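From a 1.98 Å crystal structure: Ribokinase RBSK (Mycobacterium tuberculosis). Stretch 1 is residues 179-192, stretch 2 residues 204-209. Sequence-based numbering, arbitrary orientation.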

# COMPACT_ATOMS: atom_id res chain seq x y z
N ALA A 179 14.52 6.14 13.23
CA ALA A 179 15.48 7.21 13.54
C ALA A 179 14.88 8.59 13.23
O ALA A 179 13.81 8.69 12.63
N GLY A 180 15.57 9.66 13.64
CA GLY A 180 15.17 11.03 13.28
C GLY A 180 13.97 11.61 14.00
O GLY A 180 13.40 12.61 13.55
N GLN A 181 13.58 11.04 15.12
CA GLN A 181 12.46 11.58 15.88
C GLN A 181 12.85 12.83 16.71
O GLN A 181 13.96 13.36 16.54
N ASP A 182 11.92 13.31 17.54
CA ASP A 182 12.09 14.57 18.31
C ASP A 182 13.36 14.53 19.17
O ASP A 182 13.40 13.84 20.19
N ARG A 183 14.38 15.26 18.73
CA ARG A 183 15.72 15.20 19.33
C ARG A 183 15.77 15.48 20.84
O ARG A 183 16.49 14.79 21.58
N SER A 184 15.01 16.46 21.29
CA SER A 184 15.01 16.84 22.70
C SER A 184 14.42 15.74 23.60
O SER A 184 15.01 15.40 24.64
N SER A 185 13.27 15.20 23.20
CA SER A 185 12.68 14.04 23.89
C SER A 185 13.59 12.82 23.81
O SER A 185 13.67 12.04 24.76
N LEU A 186 14.25 12.65 22.67
CA LEU A 186 15.17 11.53 22.47
C LEU A 186 16.33 11.61 23.45
O LEU A 186 16.76 10.60 23.98
N GLN A 187 16.85 12.82 23.64
CA GLN A 187 17.96 13.01 24.57
C GLN A 187 17.55 12.66 26.00
O GLN A 187 18.32 12.03 26.72
N ASP A 188 16.34 13.05 26.39
CA ASP A 188 15.80 12.72 27.70
C ASP A 188 15.56 11.22 27.84
O ASP A 188 15.83 10.65 28.89
N LEU A 189 15.05 10.58 26.79
CA LEU A 189 14.87 9.12 26.83
C LEU A 189 16.22 8.40 26.87
O LEU A 189 16.39 7.46 27.63
N ALA A 190 17.18 8.86 26.06
CA ALA A 190 18.50 8.22 26.02
C ALA A 190 19.21 8.27 27.39
O ALA A 190 19.86 7.29 27.80
N ALA A 191 19.04 9.38 28.09
CA ALA A 191 19.64 9.62 29.42
C ALA A 191 19.27 8.54 30.42
O ALA A 191 20.05 8.23 31.32
N ILE A 192 18.09 7.94 30.26
CA ILE A 192 17.58 6.97 31.23
C ILE A 192 17.38 5.52 30.73
O ILE A 192 17.12 4.63 31.54
N ASN A 204 23.54 4.81 15.22
CA ASN A 204 24.27 6.05 14.93
C ASN A 204 23.45 7.30 15.26
O ASN A 204 24.00 8.30 15.71
N ASP A 205 22.13 7.25 15.03
CA ASP A 205 21.26 8.38 15.26
C ASP A 205 20.89 8.61 16.72
O ASP A 205 20.49 9.71 17.09
N TRP A 206 21.01 7.58 17.55
CA TRP A 206 20.60 7.65 18.95
C TRP A 206 21.53 8.60 19.75
O TRP A 206 22.74 8.55 19.58
N PRO A 207 20.95 9.47 20.59
CA PRO A 207 21.74 10.55 21.25
C PRO A 207 22.95 10.16 22.12
O PRO A 207 24.00 10.81 22.02
N SER A 208 22.82 9.16 22.98
CA SER A 208 23.88 8.83 23.94
C SER A 208 23.72 7.37 24.34
O SER A 208 22.59 6.87 24.33
N PRO A 209 24.83 6.69 24.71
CA PRO A 209 24.77 5.26 24.95
C PRO A 209 24.02 4.88 26.21
O PRO A 209 24.14 5.59 27.23

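The contact between the two stretches is anchored at one end by Asp205, whose CA-to-CB bond points toward the first stretch and whose side chain takes the t rotamer (chi1 -163°). Its carboxylate oxygen OD2 serves two donors. Gly180 N donates to Asp205 OD2 at 2.8 Å with a nearly straight angle of 161°, and Arg183 NH2 reaches Asp205 OD2 at 2.9 Å in a hydrogen bond that is also a salt bridge. The same guanidinium makes a second bond, from Arg183 NH1 to the backbone oxygen Asp205 O at 2.7 Å, with that carbonyl lying at the edge of the guanidinium, near its plane. Two nitrogens of one arginine thus clasp the side chain and the backbone of a single residue where its helix finishes, before Trp206 leaves helical geometry.

The CA-to-CB bond of Arg183 points sideways to the second stretch, and the chain reaches this site by bending: chi1 is t, chi2 is p, and chi3, at 28°, lies between wells. Gly180 has a positive phi of 75°, a conformation that favours glycine, and it presents its amide to the carboxylate. Beside it, Ala179 points toward the second stretch, its CB 3.7 Å from Asp205 OD2. The start of the Arg183 helix is secured from within its own stretch. Asp182, at the N-cap position with a t side chain, accepts from Ser185 N at its OD2 (3.0 Å), and Ser185 OG donates to Asp182 OD2 at 2.9 Å.

Farther along the helix, polar contacts give way to apolar packing. Leu186, rotamer m,t, touches both Pro207 and Trp206: its CB is 3.7 Å from Pro207 CG, and its CD2 is 3.6 Å from Trp206 CZ3. Trp206 leaves its CA pointing away, yet with chi1 t and chi2 -113° its indole swings back over the helix. Leu189, in the t,p rotamer, meets the edge of this ring, with its CG 4.0 Å from Trp206 CH2. Ala190 points toward the second stretch, and its methyl group meets three residues: its CB lies 3.7 Å from Trp206 CE2, 4.0 Å from Pro207 CB and 3.4 Å from Ser208 OG. Pro207 also points toward the helix, and its CB touches Gln187 CG at 3.8 Å.

Three waters complete the contact near Ala190 and Ser208. One donates to Gln187 O at 2.9 Å and pairs with Ser208 OG at 2.8 Å. Another lies 2.9 Å from Trp206 NE1, from which it accepts, and donates to Ala190 O at 2.6 Å and Ser208 O at 2.7 Å, so that the buried indole is linked through solvent to both backbones. The third sits 2.5 Å from Ser208 OG, donates to Pro209 O at 2.7 Å, and makes a weak bond to Ala190 O at 3.3 Å. With chi1 p, Ser208 has its hydroxyl in contact with two of these waters and with the Ala190 methyl.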

# COMPACT_ATOMS: atom_id res chain seq x y z
CB ALA A 179 16.77 6.99 12.74
CB GLN A 181 11.78 10.48 16.70
CG GLN A 181 11.15 9.36 15.82
CD GLN A 181 10.36 9.91 14.65
OE1 GLN A 181 10.82 9.88 13.49
NE2 GLN A 181 9.17 10.42 14.93
CB ASP A 182 10.85 14.82 19.19
CG ASP A 182 10.92 16.18 19.93
OD1 ASP A 182 10.54 17.22 19.32
OD2 ASP A 182 11.33 16.19 21.11
CB ARG A 183 16.68 16.13 18.57
CG ARG A 183 18.15 16.07 18.99
CD ARG A 183 18.83 14.75 18.64
NE ARG A 183 18.24 14.11 17.46
CZ ARG A 183 18.55 12.88 17.04
NH1 ARG A 183 19.47 12.15 17.67
NH2 ARG A 183 17.93 12.39 15.97
CB SER A 184 14.26 18.17 22.91
OG SER A 184 14.17 18.51 24.29
CB SER A 185 11.33 13.68 23.27
OG SER A 185 10.39 14.73 23.43
CB LEU A 186 15.74 11.51 21.05
CG LEU A 186 14.90 10.98 19.88
CD1 LEU A 186 15.68 11.13 18.58
CD2 LEU A 186 14.47 9.51 20.10
CB GLN A 187 18.54 14.42 24.47
CG GLN A 187 19.32 14.63 23.19
CD GLN A 187 19.48 16.10 22.84
OE1 GLN A 187 18.80 16.97 23.41
NE2 GLN A 187 20.35 16.38 21.88
CB ASP A 188 14.50 13.48 27.98
CG ASP A 188 14.72 14.99 28.17
OD1 ASP A 188 15.89 15.41 28.34
OD2 ASP A 188 13.73 15.75 28.14
CB LEU A 189 14.00 8.63 25.64
CG LEU A 189 13.59 7.15 25.59
CD1 LEU A 189 12.97 6.66 26.89
CD2 LEU A 189 12.63 6.94 24.43
CB ALA A 190 19.36 8.84 24.93
CB ALA A 191 19.23 11.01 29.96
CB ILE A 192 16.26 7.47 31.93
CG1 ILE A 192 15.12 7.65 30.92
CG2 ILE A 192 16.51 8.78 32.69
CD1 ILE A 192 13.75 7.85 31.57
CB ASN A 204 24.66 6.14 13.44
CG ASN A 204 25.74 5.14 13.05
OD1 ASN A 204 26.48 4.63 13.90
ND2 ASN A 204 25.83 4.86 11.73
CB ASP A 205 19.97 8.26 14.43
CG ASP A 205 19.23 9.59 14.32
OD1 ASP A 205 19.76 10.52 13.68
OD2 ASP A 205 18.10 9.70 14.88
CB TRP A 206 20.62 6.25 19.55
CG TRP A 206 20.03 6.13 20.93
CD1 TRP A 206 20.70 5.82 22.08
CD2 TRP A 206 18.65 6.26 21.29
NE1 TRP A 206 19.82 5.79 23.14
CE2 TRP A 206 18.55 6.05 22.68
CE3 TRP A 206 17.48 6.56 20.57
CZ2 TRP A 206 17.33 6.10 23.37
CZ3 TRP A 206 16.27 6.62 21.26
CH2 TRP A 206 16.20 6.39 22.64
CB PRO A 207 20.69 11.29 22.09
CG PRO A 207 19.38 11.01 21.36
CD PRO A 207 19.52 9.57 20.95
CB SER A 208 23.79 9.73 25.18
OG SER A 208 22.57 9.53 25.90
CB PRO A 209 26.24 4.82 25.04
CG PRO A 209 27.04 6.05 25.11
CD PRO A 209 26.19 7.24 24.92
O HOH W 1 21.15 11.90 26.27
O HOH W 2 20.69 5.67 25.88
O HOH W 3 23.11 8.04 27.84